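Local coordinates for N-acetylglucosamine-6-phosphate deacetylase (Thermotoga maritima, PDB 1O12), which probably removes the acetyl group from N-acetylglucosamine-6-phosphate, as a metal-dependent hydrolase of the NagA family, at residues A[164-169]-A[184-189]; A[191-196]-A[220-225]; A[16-21]-A[51-56]. All blocks are in the same frame, centred on the assembly; numbering follows the deposited sequence.

How the interactions relate
Along the chain interaction 3 (16-21 with 51-56) closes first, interaction 1 (164-169 with 184-189) follows, and interaction 2 (191-196 with 220-225) comes last. Interactions 1 and 2 are neighbours, their centres about 12 Å apart: strand 183-186 leads into helix 193-200, and Ile224 of helix 223-230 reaches back to Ala186 and Ser189. Together they join the end of strand 183-186, which leads to the iron ligand His188, to the helices beside it. Interaction 3 lies on the opposite side of the chain's centre, about 38 Å from interaction 1 between centres, where the N-terminal strands meet strand 52-59. One end of the molecule thus carries the iron site, while the other ties the N-terminal region to the barrel.

Interaction 1 of 3, residues A[164-169]-A[184-189]; sequences FAPEIE and LSAGHS. With FE (Fe (III) ion), chain C.
Glu167 reaches Ser189 through a bent side chain. Its CB lies near Glu195 of helix 193-200; CG stands between the backbone N and the carbonyl carbon (chi1 78°), and a second bend at chi2 swings CD round until it is 3.4 Å from Ser189 OG. At the tip, Glu167 OE1 accepts the hydroxyl of Ser189 OG at 2.6 Å, on its syn side but 30° out of the carboxylate plane. Glu167 OE2 lies 3.4 Å from Ser189 CA and takes a hydrogen bond from Ile190 N. An alanine in place of Glu167 would probably leave the Ser189 hydroxyl and Ile190 N without their acceptor and let the turn after His188 move more freely. Earlier in both segments, strands 159-164 and 183-186 run side by side as parallel neighbours of the TIM-type barrel: Phe164 N donates to Ser185 O at 2.9 Å, and Gly187 N to Phe164 O at 3.1 Å. Metal ligands sit just past such strand ends in this superfamily, and His188 NE2 binds the iron at 2.2 Å, with Glu127 and His209 completing the protein ligands; Lys135 O holds its ND1. Ala165 CB presses on Ser189 CB at 3.3 Å, Pro166 CG faces Ala186 CB, and the Phe164 ring meets Leu184 CB obliquely through CE2.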
loop_
_atom_site.group_PDB
_atom_site.type_symbol
_atom_site.label_atom_id
_atom_site.label_comp_id
_atom_site.label_asym_id
_atom_site.label_seq_id
_atom_site.Cartn_x
_atom_site.Cartn_y
_atom_site.Cartn_z
ATOM N N PHE A 164 2.141 -16.382 15.470
ATOM C CA PHE A 164 3.405 -16.066 16.145
ATOM C C PHE A 164 4.100 -14.782 15.640
ATOM O O PHE A 164 3.797 -14.254 14.545
ATOM C CB PHE A 164 4.373 -17.225 15.964
ATOM C CG PHE A 164 5.014 -17.253 14.606
ATOM C CD1 PHE A 164 6.348 -16.883 14.448
ATOM C CD2 PHE A 164 4.262 -17.588 13.474
ATOM C CE1 PHE A 164 6.920 -16.842 13.192
ATOM C CE2 PHE A 164 4.830 -17.549 12.195
ATOM C CZ PHE A 164 6.160 -17.176 12.053
ATOM N N ALA A 165 5.045 -14.294 16.447
ATOM C CA ALA A 165 5.823 -13.111 16.093
ATOM C C ALA A 165 7.221 -13.592 15.678
ATOM O O ALA A 165 7.997 -13.994 16.516
ATOM C CB ALA A 165 5.901 -12.172 17.292
ATOM N N PRO A 166 7.555 -13.541 14.373
ATOM C CA PRO A 166 8.855 -13.980 13.821
ATOM C C PRO A 166 10.157 -13.527 14.525
ATOM O O PRO A 166 11.190 -14.195 14.416
ATOM C CB PRO A 166 8.812 -13.485 12.377
ATOM C CG PRO A 166 7.352 -13.475 12.069
ATOM C CD PRO A 166 6.744 -12.899 13.321
ATOM N N GLU A 167 10.117 -12.410 15.246
ATOM C CA GLU A 167 11.328 -11.931 15.905
ATOM C C GLU A 167 11.537 -12.531 17.303
ATOM O O GLU A 167 12.619 -12.405 17.894
ATOM C CB GLU A 167 11.316 -10.393 15.990
ATOM C CG GLU A 167 10.433 -9.834 17.085
ATOM C CD GLU A 167 8.958 -9.738 16.717
ATOM O OE1 GLU A 167 8.515 -10.401 15.740
ATOM O OE2 GLU A 167 8.237 -8.998 17.429
ATOM N N ILE A 168 10.511 -13.190 17.826
ATOM C CA ILE A 168 10.602 -13.763 19.154
ATOM C C ILE A 168 11.681 -14.842 19.200
ATOM O O ILE A 168 12.054 -15.429 18.182
ATOM C CB ILE A 168 9.210 -14.315 19.616
ATOM C CG1 ILE A 168 9.133 -14.327 21.138
ATOM C CG2 ILE A 168 8.981 -15.725 19.089
ATOM C CD1 ILE A 168 7.743 -14.731 21.711
ATOM N N GLU A 169 12.204 -15.087 20.389
ATOM C CA GLU A 169 13.245 -16.092 20.576
ATOM C C GLU A 169 12.729 -17.481 20.228
ATOM O O GLU A 169 11.632 -17.862 20.644
ATOM C CB GLU A 169 13.706 -16.079 22.036
ATOM C CG GLU A 169 14.881 -16.998 22.347
ATOM C CD GLU A 169 14.949 -17.359 23.821
ATOM O OE1 GLU A 169 14.700 -16.458 24.666
ATOM O OE2 GLU A 169 15.251 -18.540 24.126
ATOM N N LEU A 184 0.923 -21.632 9.858
ATOM C CA LEU A 184 1.549 -20.569 10.652
ATOM C C LEU A 184 1.077 -19.188 10.177
ATOM O O LEU A 184 0.854 -18.975 8.997
ATOM C CB LEU A 184 3.077 -20.638 10.548
ATOM C CG LEU A 184 3.731 -21.825 11.256
ATOM C CD1 LEU A 184 5.248 -21.658 11.200
ATOM C CD2 LEU A 184 3.241 -21.893 12.719
ATOM N N SER A 185 0.919 -18.247 11.088
ATOM C CA SER A 185 0.475 -16.915 10.695
ATOM C C SER A 185 1.207 -15.865 11.528
ATOM O O SER A 185 1.300 -15.996 12.746
ATOM C CB SER A 185 -1.058 -16.774 10.882
ATOM O OG SER A 185 -1.588 -15.681 10.116
ATOM N N ALA A 186 1.723 -14.828 10.886
ATOM C CA ALA A 186 2.462 -13.790 11.605
ATOM C C ALA A 186 1.510 -12.728 12.125
ATOM O O ALA A 186 0.598 -12.286 11.412
ATOM C CB ALA A 186 3.511 -13.159 10.694
ATOM N N GLY A 187 1.729 -12.337 13.378
ATOM C CA GLY A 187 0.918 -11.330 14.032
ATOM C C GLY A 187 1.476 -11.022 15.411
ATOM O O GLY A 187 2.243 -11.819 15.971
ATOM N N HIS A 188 1.098 -9.855 15.949
ATOM C CA HIS A 188 1.550 -9.388 17.265
ATOM C C HIS A 188 3.059 -9.369 17.291
ATOM O O HIS A 188 3.682 -9.940 18.167
ATOM C CB HIS A 188 1.006 -10.314 18.339
ATOM C CG HIS A 188 -0.482 -10.271 18.449
ATOM N ND1 HIS A 188 -1.158 -9.182 18.971
ATOM C CD2 HIS A 188 -1.432 -11.163 18.075
ATOM C CE1 HIS A 188 -2.459 -9.411 18.920
ATOM N NE2 HIS A 188 -2.653 -10.605 18.381
ATOM N N SER A 189 3.637 -8.688 16.315
ATOM C CA SER A 189 5.074 -8.650 16.163
ATOM C C SER A 189 5.636 -7.301 15.750
ATOM O O SER A 189 4.926 -6.461 15.199
ATOM C CB SER A 189 5.451 -9.698 15.116
ATOM O OG SER A 189 6.573 -9.312 14.345
HETATM FE FE FE C . -4.882 -10.580 18.453
#

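Interaction 2 of 3, residues A[191-196]-A[220-225]; sequences ATFEEF and REIGIT
Glu221 ties the start of helix 193-200 to the turn leading into helix 223-230 with a single oxygen. CG is anti to the backbone N (chi1 176°), and a bend at chi2 (50°) brings CD round. Glu221 OE2 accepts Phe193 N at 2.8 Å from above the carboxylate plane and, through the anti lone pair, Gly223 N, also at 2.8 Å. With two backbone N-H groups donating to one oxygen, the carboxylate is likely to stay charged. The other oxygen belongs to the looser, partly exposed rim of the contact: Glu221 OE1 merely rests against Thr192 CB by van der Waals contact, the two side chains crossing at about a right angle. Thr192 is the N-cap of helix 193-200 and forms a capping box with Glu195: Thr192 OG1 accepts Glu195 N, while Glu195 OE1 accepts Thr192 N at 2.9 Å.

Away from this rim the backbones almost touch. Gly223 CA lies 3.5 Å from Phe193 N, and the glycine adopts a positive phi of 57°, while its carbonyl oxygen comes to the edge of the Phe193 ring. Phe193 and Ile222 run side by side in the same direction, with ring atom CD1 of Phe193 3.5 Å from Ile222 CD1, and Glu248 of the second subunit packs against both. Deeper in, Ile224 fills the inner end: its CG1 sits 4.0 Å from Phe196 CB and 4.1 Å from Ala191 CB, and its CD1 touches the Phe196 ring obliquely near Ala186 of strand 183-186.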
loop_
_atom_site.group_PDB
_atom_site.type_symbol
_atom_site.label_atom_id
_atom_site.label_comp_id
_atom_site.label_asym_id
_atom_site.label_seq_id
_atom_site.Cartn_x
_atom_site.Cartn_y
_atom_site.Cartn_z
ATOM N N ALA A 191 8.654 -7.444 14.169
ATOM C CA ALA A 191 9.630 -7.900 13.201
ATOM C C ALA A 191 9.768 -6.992 11.970
ATOM O O ALA A 191 8.799 -6.390 11.472
ATOM C CB ALA A 191 9.289 -9.318 12.758
ATOM N N THR A 192 10.990 -6.930 11.469
ATOM C CA THR A 192 11.305 -6.135 10.308
ATOM C C THR A 192 10.913 -6.939 9.085
ATOM O O THR A 192 10.473 -8.071 9.187
ATOM C CB THR A 192 12.816 -5.870 10.240
ATOM O OG1 THR A 192 13.504 -7.127 10.189
ATOM C CG2 THR A 192 13.286 -5.100 11.475
ATOM N N PHE A 193 11.093 -6.337 7.920
ATOM C CA PHE A 193 10.802 -6.989 6.663
ATOM C C PHE A 193 11.675 -8.222 6.469
ATOM O O PHE A 193 11.188 -9.260 5.997
ATOM C CB PHE A 193 11.051 -6.024 5.517
ATOM C CG PHE A 193 10.910 -6.645 4.163
ATOM C CD1 PHE A 193 9.652 -6.864 3.614
ATOM C CD2 PHE A 193 12.035 -7.006 3.434
ATOM C CE1 PHE A 193 9.514 -7.427 2.370
ATOM C CE2 PHE A 193 11.907 -7.578 2.172
ATOM C CZ PHE A 193 10.639 -7.787 1.640
ATOM N N GLU A 194 12.953 -8.128 6.834
ATOM C CA GLU A 194 13.857 -9.268 6.649
ATOM C C GLU A 194 13.588 -10.416 7.614
ATOM O O GLU A 194 13.804 -11.580 7.262
ATOM C CB GLU A 194 15.338 -8.838 6.768
ATOM C CG GLU A 194 15.844 -7.884 5.649
ATOM C CD GLU A 194 15.735 -8.467 4.220
ATOM O OE1 GLU A 194 15.835 -7.665 3.253
ATOM O OE2 GLU A 194 15.558 -9.709 4.056
ATOM N N GLU A 195 13.136 -10.091 8.825
ATOM C CA GLU A 195 12.855 -11.134 9.798
ATOM C C GLU A 195 11.616 -11.905 9.389
ATOM O O GLU A 195 11.536 -13.119 9.562
ATOM C CB GLU A 195 12.693 -10.550 11.191
ATOM C CG GLU A 195 13.990 -10.021 11.746
ATOM C CD GLU A 195 13.801 -9.267 13.047
ATOM O OE1 GLU A 195 12.903 -8.391 13.124
ATOM O OE2 GLU A 195 14.571 -9.554 13.993
ATOM N N PHE A 196 10.652 -11.198 8.824
ATOM C CA PHE A 196 9.459 -11.857 8.342
ATOM C C PHE A 196 9.873 -12.718 7.150
ATOM O O PHE A 196 9.437 -13.860 7.030
ATOM C CB PHE A 196 8.421 -10.834 7.893
ATOM C CG PHE A 196 7.309 -11.428 7.107
ATOM C CD1 PHE A 196 6.225 -11.997 7.744
ATOM C CD2 PHE A 196 7.378 -11.471 5.730
ATOM C CE1 PHE A 196 5.215 -12.609 7.009
ATOM C CE2 PHE A 196 6.382 -12.082 4.987
ATOM C CZ PHE A 196 5.302 -12.650 5.617
ATOM N N ARG A 220 11.677 3.361 4.972
ATOM C CA ARG A 220 12.804 2.468 4.664
ATOM C C ARG A 220 12.601 1.043 5.233
ATOM O O ARG A 220 12.948 0.041 4.601
ATOM C CB ARG A 220 14.097 3.079 5.205
ATOM C CG ARG A 220 15.351 2.574 4.530
ATOM C CD ARG A 220 16.510 3.451 4.948
ATOM N NE ARG A 220 17.769 3.069 4.320
ATOM C CZ ARG A 220 18.951 3.449 4.790
ATOM N NH1 ARG A 220 18.993 4.212 5.883
ATOM N NH2 ARG A 220 20.078 3.064 4.183
ATOM N N GLU A 221 12.071 0.957 6.445
ATOM C CA GLU A 221 11.783 -0.337 7.050
ATOM C C GLU A 221 10.276 -0.528 6.869
ATOM O O GLU A 221 9.472 0.051 7.626
ATOM C CB GLU A 221 12.137 -0.343 8.539
ATOM C CG GLU A 221 11.772 -1.640 9.233
ATOM C CD GLU A 221 12.289 -2.848 8.490
ATOM O OE1 GLU A 221 13.526 -3.062 8.492
ATOM O OE2 GLU A 221 11.461 -3.576 7.891
ATOM N N ILE A 222 9.897 -1.320 5.868
ATOM C CA ILE A 222 8.490 -1.528 5.595
ATOM C C ILE A 222 7.854 -2.527 6.549
ATOM O O ILE A 222 6.619 -2.561 6.698
ATOM C CB ILE A 222 8.251 -1.922 4.101
ATOM C CG1 ILE A 222 8.871 -3.272 3.780
ATOM C CG2 ILE A 222 8.858 -0.852 3.191
ATOM C CD1 ILE A 222 8.497 -3.755 2.397
ATOM N N GLY A 223 8.705 -3.305 7.221
ATOM C CA GLY A 223 8.245 -4.281 8.203
ATOM C C GLY A 223 7.254 -5.334 7.716
ATOM O O GLY A 223 7.071 -5.555 6.500
ATOM N N ILE A 224 6.618 -6.001 8.676
ATOM C CA ILE A 224 5.634 -7.036 8.352
ATOM C C ILE A 224 4.473 -6.438 7.570
ATOM O O ILE A 224 3.931 -7.070 6.674
ATOM C CB ILE A 224 5.041 -7.726 9.634
ATOM C CG1 ILE A 224 6.083 -8.604 10.313
ATOM C CG2 ILE A 224 3.849 -8.606 9.240
ATOM C CD1 ILE A 224 5.466 -9.782 11.065
ATOM N N THR A 225 4.079 -5.228 7.936
ATOM C CA THR A 225 2.969 -4.550 7.269
ATOM C C THR A 225 3.305 -4.365 5.806
ATOM O O THR A 225 2.452 -4.526 4.938
ATOM C CB THR A 225 2.731 -3.180 7.908
ATOM O OG1 THR A 225 2.621 -3.364 9.323
ATOM C CG2 THR A 225 1.490 -2.510 7.353
#

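Interaction 3 of 3, residues A[16-21]-A[51-56]; sequences EKVLIV and GVLMPG
Val18, the second residue of a G1 beta bulge formed with Lys17 opposite Gly30, is the first side chain of segment 16-21 to meet segment 51-56: its CB approaches Gly51 O and its CG2 is 4.2 Å from Leu53 CB, the two side chains crossing obliquely. From Leu19 onward the strands pair in parallel, their axes 4.7 Å apart at closest and inclined by 22°. Leu19 is bonded through both backbone groups: its N donates to Gly51 O at 2.8 Å, and Leu19 O receives Leu53 N at 3.0 Å. Its side chain runs alongside that of Val52, with Leu19 CD1 4.2 Å from Val52 CG2. Ile20 and Leu53 occupy the other face, where both touch Ile345. At Val21 the N-H reaches Leu53 O at 3.0 Å, though the bond is bent (135° at the hydrogen). With CG1 anti to the backbone N (chi1 -173°), Val21 turns CG2 to Val52 CG1, 3.6 Å away. Val21 O then meets Pro55 CD at 3.3 Å, since a proline has no N-H to offer in the pairing. Strand 52-59 goes on to pair with strand 87-93, and so carries the N-terminal strands into the barrel. The polar bonds across this contact all come from the backbone, and every side-chain pair is apolar, which implies that the join rests on strand geometry and hydrophobic burial rather than on charge.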
loop_
_atom_site.group_PDB
_atom_site.type_symbol
_atom_site.label_atom_id
_atom_site.label_comp_id
_atom_site.label_asym_id
_atom_site.label_seq_id
_atom_site.Cartn_x
_atom_site.Cartn_y
_atom_site.Cartn_z
ATOM N N GLU A 16 -32.818 -24.814 -6.398
ATOM C CA GLU A 16 -33.057 -24.292 -7.747
ATOM C C GLU A 16 -33.269 -22.795 -7.885
ATOM O O GLU A 16 -33.555 -22.101 -6.916
ATOM C CB GLU A 16 -34.257 -25.002 -8.409
ATOM C CG GLU A 16 -35.591 -24.891 -7.643
ATOM C CD GLU A 16 -36.799 -25.477 -8.422
ATOM O OE1 GLU A 16 -36.612 -26.524 -9.106
ATOM O OE2 GLU A 16 -37.925 -24.887 -8.339
ATOM N N LYS A 17 -33.119 -22.330 -9.122
ATOM C CA LYS A 17 -33.315 -20.946 -9.488
ATOM C C LYS A 17 -32.578 -20.005 -8.544
ATOM O O LYS A 17 -33.191 -19.145 -7.894
ATOM C CB LYS A 17 -34.815 -20.611 -9.473
ATOM C CG LYS A 17 -35.702 -21.513 -10.334
ATOM C CD LYS A 17 -37.181 -21.116 -10.210
ATOM C CE LYS A 17 -37.713 -21.216 -8.763
ATOM N NZ LYS A 17 -37.113 -20.236 -7.797
ATOM N N VAL A 18 -31.264 -20.161 -8.459
ATOM C CA VAL A 18 -30.506 -19.298 -7.571
ATOM C C VAL A 18 -29.337 -18.633 -8.246
ATOM O O VAL A 18 -28.903 -19.042 -9.324
ATOM C CB VAL A 18 -29.962 -20.074 -6.312
ATOM C CG1 VAL A 18 -31.074 -20.299 -5.347
ATOM C CG2 VAL A 18 -29.303 -21.405 -6.714
ATOM N N LEU A 19 -28.842 -17.589 -7.610
ATOM C CA LEU A 19 -27.671 -16.912 -8.111
ATOM C C LEU A 19 -26.517 -17.717 -7.512
ATOM O O LEU A 19 -26.134 -17.490 -6.376
ATOM C CB LEU A 19 -27.610 -15.487 -7.588
ATOM C CG LEU A 19 -26.798 -14.548 -8.473
ATOM C CD1 LEU A 19 -26.596 -13.210 -7.719
ATOM C CD2 LEU A 19 -25.476 -15.162 -8.839
ATOM N N ILE A 20 -25.996 -18.675 -8.274
ATOM C CA ILE A 20 -24.886 -19.522 -7.834
ATOM C C ILE A 20 -23.571 -18.731 -7.836
ATOM O O ILE A 20 -23.237 -18.067 -8.820
ATOM C CB ILE A 20 -24.709 -20.714 -8.773
ATOM C CG1 ILE A 20 -26.017 -21.496 -8.847
ATOM C CG2 ILE A 20 -23.525 -21.594 -8.309
ATOM C CD1 ILE A 20 -26.087 -22.423 -10.092
ATOM N N VAL A 21 -22.812 -18.828 -6.757
ATOM C CA VAL A 21 -21.576 -18.095 -6.699
ATOM C C VAL A 21 -20.406 -18.975 -6.360
ATOM O O VAL A 21 -20.311 -19.474 -5.248
ATOM C CB VAL A 21 -21.641 -16.980 -5.648
ATOM C CG1 VAL A 21 -20.417 -16.141 -5.722
ATOM C CG2 VAL A 21 -22.908 -16.147 -5.831
ATOM N N GLY A 51 -32.503 -16.258 -4.821
ATOM C CA GLY A 51 -31.645 -15.709 -3.793
ATOM C C GLY A 51 -30.209 -15.994 -4.206
ATOM O O GLY A 51 -29.933 -16.343 -5.373
ATOM N N VAL A 52 -29.282 -15.841 -3.272
ATOM C CA VAL A 52 -27.880 -16.096 -3.580
ATOM C C VAL A 52 -27.445 -17.354 -2.863
ATOM O O VAL A 52 -27.869 -17.608 -1.743
ATOM C CB VAL A 52 -26.966 -14.911 -3.124
ATOM C CG1 VAL A 52 -25.534 -15.148 -3.580
ATOM C CG2 VAL A 52 -27.495 -13.603 -3.673
ATOM N N LEU A 53 -26.617 -18.150 -3.523
ATOM C CA LEU A 53 -26.096 -19.380 -2.922
ATOM C C LEU A 53 -24.580 -19.256 -2.987
ATOM O O LEU A 53 -24.015 -19.042 -4.069
ATOM C CB LEU A 53 -26.521 -20.610 -3.709
ATOM C CG LEU A 53 -26.266 -21.929 -2.969
ATOM C CD1 LEU A 53 -27.322 -22.087 -1.898
ATOM C CD2 LEU A 53 -26.320 -23.141 -3.924
HETATM N N MSE A 54 -23.925 -19.367 -1.837
HETATM C CA MSE A 54 -22.471 -19.259 -1.782
HETATM C C MSE A 54 -21.883 -20.409 -0.964
HETATM O O MSE A 54 -22.609 -21.100 -0.234
HETATM C CB MSE A 54 -22.051 -17.950 -1.101
HETATM C CG MSE A 54 -22.710 -16.677 -1.597
HETATM SE SE MSE A 54 -22.045 -15.094 -0.589
HETATM C CE MSE A 54 -20.176 -15.168 -1.237
ATOM N N PRO A 55 -20.558 -20.622 -1.073
ATOM C CA PRO A 55 -19.896 -21.692 -0.310
ATOM C C PRO A 55 -20.041 -21.331 1.175
ATOM O O PRO A 55 -20.064 -20.153 1.511
ATOM C CB PRO A 55 -18.439 -21.604 -0.774
ATOM C CG PRO A 55 -18.578 -21.077 -2.172
ATOM C CD PRO A 55 -19.622 -19.992 -2.016
ATOM N N GLY A 56 -20.172 -22.327 2.046
ATOM C CA GLY A 56 -20.310 -22.046 3.463
ATOM C C GLY A 56 -19.140 -21.193 3.955
ATOM O O GLY A 56 -17.992 -21.489 3.663
#